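Local coordinates for protein type III Pentaketide Synthase (Neurospora crassa, PDB 3EUO) that probably makes pentaketides as a type III polyketide synthase, an acyltransferase of the chalcone and stilbene synthase family, at residues 86-91 with 205-210; 239-244 with 365-370. All blocks are in the same frame, centred on the assembly; numbering follows the deposited sequence.

In the fold
From the N terminus the chain first lays down strand 4-11, later a central strand of the large mixed sheet. Further on, helix 70-96 opens contact 1. Strands 105-109, 134-138 and 168-175 come next, and contact 1 closes when strand 204-211 packs against the helix. Contact 2 opens at residues 239-244, the start of strand 241-246, which forms a small antiparallel sheet with 249-254. It closes after 120 intervening residues, at the turn between strands 359-366 and 370-378, and so ties the small sheet to the large one. The two loops are in series and neither nest nor cross. Their centres are 26 Å apart, on opposite sides of the chain's centre, yet both reach the same sheet.

Contact 1. Residues 86-91 with 205-210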
ATOM      1  N   VAL A  86      17.976   0.525   2.118  1.00 12.52           N
ATOM      2  CA  VAL A  86      18.812  -0.668   2.077  1.00 12.81           C
ATOM      3  C   VAL A  86      19.721  -0.690   3.315  1.00 13.36           C
ATOM      4  O   VAL A  86      19.818  -1.709   3.994  1.00 13.47           O
ATOM      5  CB  VAL A  86      19.625  -0.774   0.760  1.00 12.54           C
ATOM      6  CG1 VAL A  86      20.628  -1.924   0.823  1.00 12.56           C
ATOM      7  CG2 VAL A  86      18.687  -0.966  -0.444  1.00 11.32           C
ATOM      8  N   GLU A  87      20.346   0.443   3.623  1.00 14.01           N
ATOM      9  CA  GLU A  87      21.272   0.500   4.766  1.00 14.67           C
ATOM     10  C   GLU A  87      20.574   0.354   6.126  1.00 14.53           C
ATOM     11  O   GLU A  87      21.072  -0.350   7.011  1.00 14.61           O
ATOM     12  CB  GLU A  87      22.130   1.769   4.695  1.00 15.24           C
ATOM     13  CG  GLU A  87      23.108   1.963   5.862  1.00 17.98           C
ATOM     14  CD  GLU A  87      24.197   0.887   5.948  1.00 21.73           C
ATOM     15  OE1 GLU A  87      24.411   0.131   4.972  1.00 23.12           O
ATOM     16  OE2 GLU A  87      24.850   0.806   7.009  1.00 24.31           O
ATOM     17  N   ALA A  88      19.416   1.005   6.285  1.00 14.09           N
ATOM     18  CA  ALA A  88      18.614   0.881   7.506  1.00 13.73           C
ATOM     19  C   ALA A  88      18.181  -0.572   7.724  1.00 13.95           C
ATOM     20  O   ALA A  88      18.284  -1.103   8.827  1.00 13.89           O
ATOM     21  CB  ALA A  88      17.392   1.795   7.437  1.00 14.12           C
ATOM     22  N   SER A  89      17.711  -1.205   6.654  1.00 13.55           N
ATOM     23  CA  SER A  89      17.298  -2.604   6.694  1.00 13.68           C
ATOM     24  C   SER A  89      18.467  -3.521   7.035  1.00 14.71           C
ATOM     25  O   SER A  89      18.300  -4.471   7.804  1.00 14.22           O
ATOM     26  CB  SER A  89      16.675  -3.016   5.358  1.00 13.56           C
ATOM     27  OG  SER A  89      15.496  -2.262   5.095  1.00 12.33           O
ATOM     28  N   ARG A  90      19.636  -3.237   6.452  1.00 14.92           N
ATOM     29  CA  ARG A  90      20.843  -4.014   6.735  1.00 16.86           C
ATOM     30  C   ARG A  90      21.204  -3.984   8.218  1.00 16.42           C
ATOM     31  O   ARG A  90      21.563  -5.009   8.794  1.00 16.63           O
ATOM     32  CB  ARG A  90      22.033  -3.508   5.920  1.00 16.57           C
ATOM     33  CG  ARG A  90      22.033  -3.938   4.462  1.00 19.25           C
ATOM     34  CD  ARG A  90      23.391  -3.636   3.792  1.00 20.00           C
ATOM     35  NE  ARG A  90      23.335  -3.779   2.334  1.00 26.07           N
ATOM     36  CZ  ARG A  90      23.351  -4.941   1.679  1.00 27.78           C
ATOM     37  NH1 ARG A  90      23.423  -6.095   2.340  1.00 29.33           N
ATOM     38  NH2 ARG A  90      23.292  -4.948   0.351  1.00 28.20           N
ATOM     39  N   LYS A  91      21.123  -2.802   8.822  1.00 16.06           N
ATOM     40  CA  LYS A  91      21.514  -2.631  10.221  1.00 16.18           C
ATOM     41  C   LYS A  91      20.524  -3.288  11.171  1.00 15.94           C
ATOM     42  O   LYS A  91      20.917  -3.869  12.184  1.00 15.98           O
ATOM     43  CB  LYS A  91      21.704  -1.150  10.556  1.00 16.40           C
ATOM     44  CG  LYS A  91      22.914  -0.536   9.846  1.00 15.91           C
ATOM     45  CD  LYS A  91      23.261   0.857  10.359  1.00 17.18           C
ATOM     46  CE  LYS A  91      22.349   1.925   9.803  1.00 15.92           C
ATOM     47  NZ  LYS A  91      22.839   3.306  10.165  1.00 17.02           N
ATOM     48  N   ALA A 205      15.295   6.992   6.348  1.00 12.98           N
ATOM     49  CA  ALA A 205      14.765   5.632   6.287  1.00 12.63           C
ATOM     50  C   ALA A 205      15.040   4.965   7.611  1.00 12.92           C
ATOM     51  O   ALA A 205      16.074   5.201   8.228  1.00 13.10           O
ATOM     52  CB  ALA A 205      15.385   4.845   5.148  1.00 12.90           C
ATOM     53  N   SER A 206      14.100   4.141   8.059  1.00 12.87           N
ATOM     54  CA  SER A 206      14.267   3.423   9.308  1.00 13.24           C
ATOM     55  C   SER A 206      13.580   2.080   9.200  1.00 12.97           C
ATOM     56  O   SER A 206      12.614   1.929   8.457  1.00 12.34           O
ATOM     57  CB  SER A 206      13.689   4.217  10.470  1.00 13.00           C
ATOM     58  OG  SER A 206      12.317   4.478  10.266  1.00 13.83           O
ATOM     59  N   ALA A 207      14.091   1.102   9.941  1.00 13.22           N
ATOM     60  CA  ALA A 207      13.569  -0.257   9.863  1.00 13.03           C
ATOM     61  C   ALA A 207      13.651  -0.959  11.202  1.00 13.34           C
ATOM     62  O   ALA A 207      14.506  -0.640  12.030  1.00 13.37           O
ATOM     63  CB  ALA A 207      14.327  -1.052   8.800  1.00 13.37           C
ATOM     64  N   VAL A 208      12.726  -1.890  11.416  1.00 13.56           N
ATOM     65  CA  VAL A 208      12.812  -2.828  12.528  1.00 13.35           C
ATOM     66  C   VAL A 208      12.582  -4.245  12.015  1.00 13.61           C
ATOM     67  O   VAL A 208      11.976  -4.451  10.959  1.00 13.08           O
ATOM     68  CB  VAL A 208      11.825  -2.515  13.697  1.00 13.54           C
ATOM     69  CG1 VAL A 208      12.044  -1.092  14.235  1.00 13.00           C
ATOM     70  CG2 VAL A 208      10.367  -2.724  13.279  1.00 13.36           C
ATOM     71  N   ILE A 209      13.093  -5.219  12.761  1.00 13.59           N
ATOM     72  CA  ILE A 209      12.727  -6.606  12.548  1.00 13.85           C
ATOM     73  C   ILE A 209      11.726  -6.985  13.624  1.00 13.88           C
ATOM     74  O   ILE A 209      12.008  -6.819  14.815  1.00 14.14           O
ATOM     75  CB  ILE A 209      13.943  -7.553  12.648  1.00 13.92           C
ATOM     76  CG1 ILE A 209      15.020  -7.154  11.621  1.00 14.37           C
ATOM     77  CG2 ILE A 209      13.476  -9.002  12.506  1.00 14.38           C
ATOM     78  CD1 ILE A 209      14.543  -7.195  10.152  1.00 14.30           C
ATOM     79  N   LEU A 210      10.546  -7.436  13.203  1.00 14.07           N
ATOM     80  CA  LEU A 210       9.564  -7.991  14.137  1.00 14.59           C
ATOM     81  C   LEU A 210       9.531  -9.499  13.975  1.00 15.03           C
ATOM     82  O   LEU A 210       9.274 -10.008  12.876  1.00 15.56           O
ATOM     83  CB  LEU A 210       8.164  -7.413  13.914  1.00 14.37           C
ATOM     84  CG  LEU A 210       7.128  -7.724  15.008  1.00 14.61           C
ATOM     85  CD1 LEU A 210       7.472  -7.019  16.334  1.00 14.60           C
ATOM     86  CD2 LEU A 210       5.725  -7.336  14.556  1.00 14.52           C
TER
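Ala-88 packs its methyl group against strand 205-210 between two alanines of that strand. Ala-88 CB is 4.3 Å from Ala-205 CB and 4.4 Å from Ala-207 CB. Ala-88 CB also rests 3.7 Å from Ala-205 O. Ala-207 answers from the strand: Ala-207 CB lies 4.0 Å from Ser-89 CA and a similar distance from Ala-88 O. With such small side chains the helix comes close, and the two axes approach to 6.8 Å. The axes run nearly the same way, 27° apart. Helix 70-96 here covers one face of the mixed sheet, as expected for the layered alpha/beta thiolase fold. Strand 204-211 is an inner strand, paired with 4-11 and 168-175. Ser-206 and Val-208 point to its other face, where Ser-206 OG is hydrogen-bonded to Ala-333 O. Ser-89 sits at the margin of the contact. Ser-89 OG is anti to the carbonyl carbon (chi1 -63°). That points it back for a hydrogen bond to Ala-85 O, and Ser-89 OG passes 4.1 Å from Ala-207 CB. Away from the strand the surroundings differ. Val-86 is still buried, against helix 119-127, but Arg-90 reaches solvent and Glu-87 is partly exposed.

Contact 2. Residues 239-244 with 365-370; sequences HDLGFD and FGPGIN
Leu-241 and Pro-367 bring their CA atoms to 4.9 Å where the start of strand 241-246 meets the tight turn between strands 359-366 and 370-378, a turn closed by paired backbone bonds between Gly-366 and Asn-370 and containing a cis peptide before Ile-369. The Leu-241 side chain leans over this turn. Its CG is anti to the backbone N (chi1 -167°). Leu-241 CD2 lies 3.6 Å from Gly-366 C. The leucine and proline side chains cross obliquely, with Leu-241 CG 4.1 Å from Pro-367 CD. Further round the proline ring, Pro-367 CG sits 4.0 Å from Gly-242 CA. Nearer the backbone, Leu-241 CB meets Ile-369 CG1 at 4.2 Å. An alanine in place of Leu-241 would probably open a gap over Gly-366 and the proline ring. The sequence Phe-Gly-Pro-Gly, running from the strand end into the turn, probably corresponds to the GFGPG loop of chalcone synthases. Pro-367 also packs on Pro-117 of the second subunit, and Phe-243 pairs with a strand of that subunit. The carboxylate of Asp-240 is held by Arg-257 and Ser-255. A water bridges the backbones, 2.6 Å from Leu-241 O and 2.7 Å from Gly-368 N. With side chains meeting by apolar contact and the backbones linked through water, strand and turn are probably held together by shape and burial more than by directed bonds.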
ATOM      1  N   HIS A 239     -10.318  16.410   5.779  1.00 17.47           N
ATOM      2  CA  HIS A 239      -9.897  17.690   5.200  1.00 18.23           C
ATOM      3  C   HIS A 239      -8.811  18.399   6.010  1.00 17.76           C
ATOM      4  O   HIS A 239      -8.238  19.401   5.553  1.00 18.51           O
ATOM      5  CB  HIS A 239     -11.114  18.616   5.028  1.00 18.49           C
ATOM      6  CG  HIS A 239     -11.785  18.982   6.320  1.00 20.65           C
ATOM      7  ND1 HIS A 239     -12.550  18.089   7.042  1.00 22.52           N
ATOM      8  CD2 HIS A 239     -11.812  20.147   7.012  1.00 21.76           C
ATOM      9  CE1 HIS A 239     -13.015  18.688   8.126  1.00 22.50           C
ATOM     10  NE2 HIS A 239     -12.585  19.936   8.130  1.00 23.47           N
ATOM     11  N   ASP A 240      -8.519  17.883   7.201  1.00 17.15           N
ATOM     12  CA  ASP A 240      -7.557  18.513   8.098  1.00 16.89           C
ATOM     13  C   ASP A 240      -6.103  18.120   7.844  1.00 16.37           C
ATOM     14  O   ASP A 240      -5.193  18.842   8.231  1.00 16.15           O
ATOM     15  CB  ASP A 240      -7.924  18.235   9.552  1.00 17.16           C
ATOM     16  CG  ASP A 240      -9.242  18.861   9.937  1.00 18.25           C
ATOM     17  OD1 ASP A 240      -9.332  20.102   9.917  1.00 18.89           O
ATOM     18  OD2 ASP A 240     -10.188  18.113  10.238  1.00 19.45           O
ATOM     19  N   LEU A 241      -5.892  16.972   7.204  1.00 15.77           N
ATOM     20  CA  LEU A 241      -4.549  16.428   7.047  1.00 15.05           C
ATOM     21  C   LEU A 241      -4.529  15.478   5.866  1.00 14.47           C
ATOM     22  O   LEU A 241      -5.322  14.545   5.795  1.00 14.64           O
ATOM     23  CB  LEU A 241      -4.110  15.707   8.327  1.00 14.76           C
ATOM     24  CG  LEU A 241      -2.638  15.331   8.485  1.00 15.87           C
ATOM     25  CD1 LEU A 241      -1.719  16.542   8.293  1.00 16.39           C
ATOM     26  CD2 LEU A 241      -2.407  14.701   9.847  1.00 15.55           C
ATOM     27  N   GLY A 242      -3.615  15.729   4.939  1.00 14.06           N
ATOM     28  CA  GLY A 242      -3.580  14.974   3.696  1.00 13.35           C
ATOM     29  C   GLY A 242      -2.343  15.244   2.876  1.00 13.03           C
ATOM     30  O   GLY A 242      -1.504  16.075   3.239  1.00 12.95           O
ATOM     31  N   PHE A 243      -2.238  14.536   1.755  1.00 12.64           N
ATOM     32  CA  PHE A 243      -1.080  14.630   0.872  1.00 12.97           C
ATOM     33  C   PHE A 243      -1.625  14.250  -0.506  1.00 12.88           C
ATOM     34  O   PHE A 243      -1.827  13.072  -0.801  1.00 12.36           O
ATOM     35  CB  PHE A 243       0.021  13.666   1.353  1.00 13.41           C
ATOM     36  CG  PHE A 243       1.430  14.081   0.988  1.00 13.81           C
ATOM     37  CD1 PHE A 243       1.812  15.422   0.951  1.00 15.65           C
ATOM     38  CD2 PHE A 243       2.397  13.105   0.742  1.00 15.33           C
ATOM     39  CE1 PHE A 243       3.120  15.786   0.636  1.00 15.68           C
ATOM     40  CE2 PHE A 243       3.713  13.462   0.423  1.00 14.67           C
ATOM     41  CZ  PHE A 243       4.076  14.801   0.372  1.00 14.65           C
ATOM     42  N   ASP A 244      -1.932  15.258  -1.315  1.00 12.79           N
ATOM     43  CA  ASP A 244      -2.691  15.037  -2.551  1.00 12.91           C
ATOM     44  C   ASP A 244      -1.779  14.922  -3.754  1.00 12.80           C
ATOM     45  O   ASP A 244      -0.944  15.805  -3.990  1.00 12.11           O
ATOM     46  CB  ASP A 244      -3.688  16.177  -2.792  1.00 13.33           C
ATOM     47  CG  ASP A 244      -4.740  16.303  -1.699  1.00 13.92           C
ATOM     48  OD1 ASP A 244      -5.061  15.309  -1.012  1.00 15.61           O
ATOM     49  OD2 ASP A 244      -5.280  17.423  -1.548  1.00 16.97           O
ATOM     50  N   PHE A 365       0.289  10.132  14.561  1.00 15.17           N
ATOM     51  CA  PHE A 365      -0.923  10.529  13.837  1.00 15.88           C
ATOM     52  C   PHE A 365      -0.550  10.807  12.397  1.00 15.24           C
ATOM     53  O   PHE A 365       0.584  11.228  12.114  1.00 14.89           O
ATOM     54  CB  PHE A 365      -1.544  11.812  14.416  1.00 16.97           C
ATOM     55  CG  PHE A 365      -1.676  11.817  15.912  1.00 20.00           C
ATOM     56  CD1 PHE A 365      -2.824  11.319  16.525  1.00 22.74           C
ATOM     57  CD2 PHE A 365      -0.666  12.338  16.710  1.00 22.13           C
ATOM     58  CE1 PHE A 365      -2.950  11.325  17.914  1.00 23.73           C
ATOM     59  CE2 PHE A 365      -0.777  12.345  18.103  1.00 23.26           C
ATOM     60  CZ  PHE A 365      -1.925  11.837  18.703  1.00 21.58           C
ATOM     61  N   GLY A 366      -1.510  10.609  11.498  1.00 14.51           N
ATOM     62  CA  GLY A 366      -1.349  10.969  10.086  1.00 14.33           C
ATOM     63  C   GLY A 366      -2.695  11.177   9.404  1.00 14.12           C
ATOM     64  O   GLY A 366      -3.744  11.127  10.064  1.00 14.33           O
ATOM     65  N   PRO A 367      -2.681  11.424   8.078  1.00 14.20           N
ATOM     66  CA  PRO A 367      -3.910  11.583   7.295  1.00 14.01           C
ATOM     67  C   PRO A 367      -4.989  10.553   7.643  1.00 13.97           C
ATOM     68  O   PRO A 367      -4.703   9.350   7.750  1.00 14.59           O
ATOM     69  CB  PRO A 367      -3.422  11.409   5.855  1.00 14.41           C
ATOM     70  CG  PRO A 367      -2.041  11.965   5.873  1.00 14.51           C
ATOM     71  CD  PRO A 367      -1.476  11.603   7.240  1.00 13.88           C
ATOM     72  N   GLY A 368      -6.213  11.041   7.831  1.00 13.40           N
ATOM     73  CA  GLY A 368      -7.347  10.210   8.232  1.00 13.54           C
ATOM     74  C   GLY A 368      -8.453  11.025   8.887  1.00 13.67           C
ATOM     75  O   GLY A 368      -9.568  11.093   8.353  1.00 14.13           O
ATOM     76  N   ILE A 369      -8.188  11.627  10.049  1.00 13.43           N
ATOM     77  CA  ILE A 369      -6.921  11.505  10.787  1.00 13.40           C
ATOM     78  C   ILE A 369      -6.823  10.143  11.465  1.00 13.51           C
ATOM     79  O   ILE A 369      -7.711   9.764  12.232  1.00 13.22           O
ATOM     80  CB  ILE A 369      -6.763  12.619  11.868  1.00 13.55           C
ATOM     81  CG1 ILE A 369      -6.674  14.005  11.221  1.00 13.27           C
ATOM     82  CG2 ILE A 369      -5.519  12.351  12.754  1.00 13.01           C
ATOM     83  CD1 ILE A 369      -6.675  15.180  12.230  1.00 13.64           C
ATOM     84  N   ASN A 370      -5.743   9.418  11.171  1.00 13.52           N
ATOM     85  CA  ASN A 370      -5.483   8.122  11.789  1.00 13.75           C
ATOM     86  C   ASN A 370      -4.610   8.290  13.017  1.00 13.89           C
ATOM     87  O   ASN A 370      -3.602   8.993  12.963  1.00 13.44           O
ATOM     88  CB  ASN A 370      -4.748   7.199  10.812  1.00 13.68           C
ATOM     89  CG  ASN A 370      -5.636   6.687   9.695  1.00 13.63           C
ATOM     90  OD1 ASN A 370      -6.780   7.123   9.528  1.00 14.23           O
ATOM     91  ND2 ASN A 370      -5.109   5.747   8.921  1.00 14.07           N
TER
HETATM   92  O   HOH W   1      -6.926  13.651   7.568  1.00 14.73           O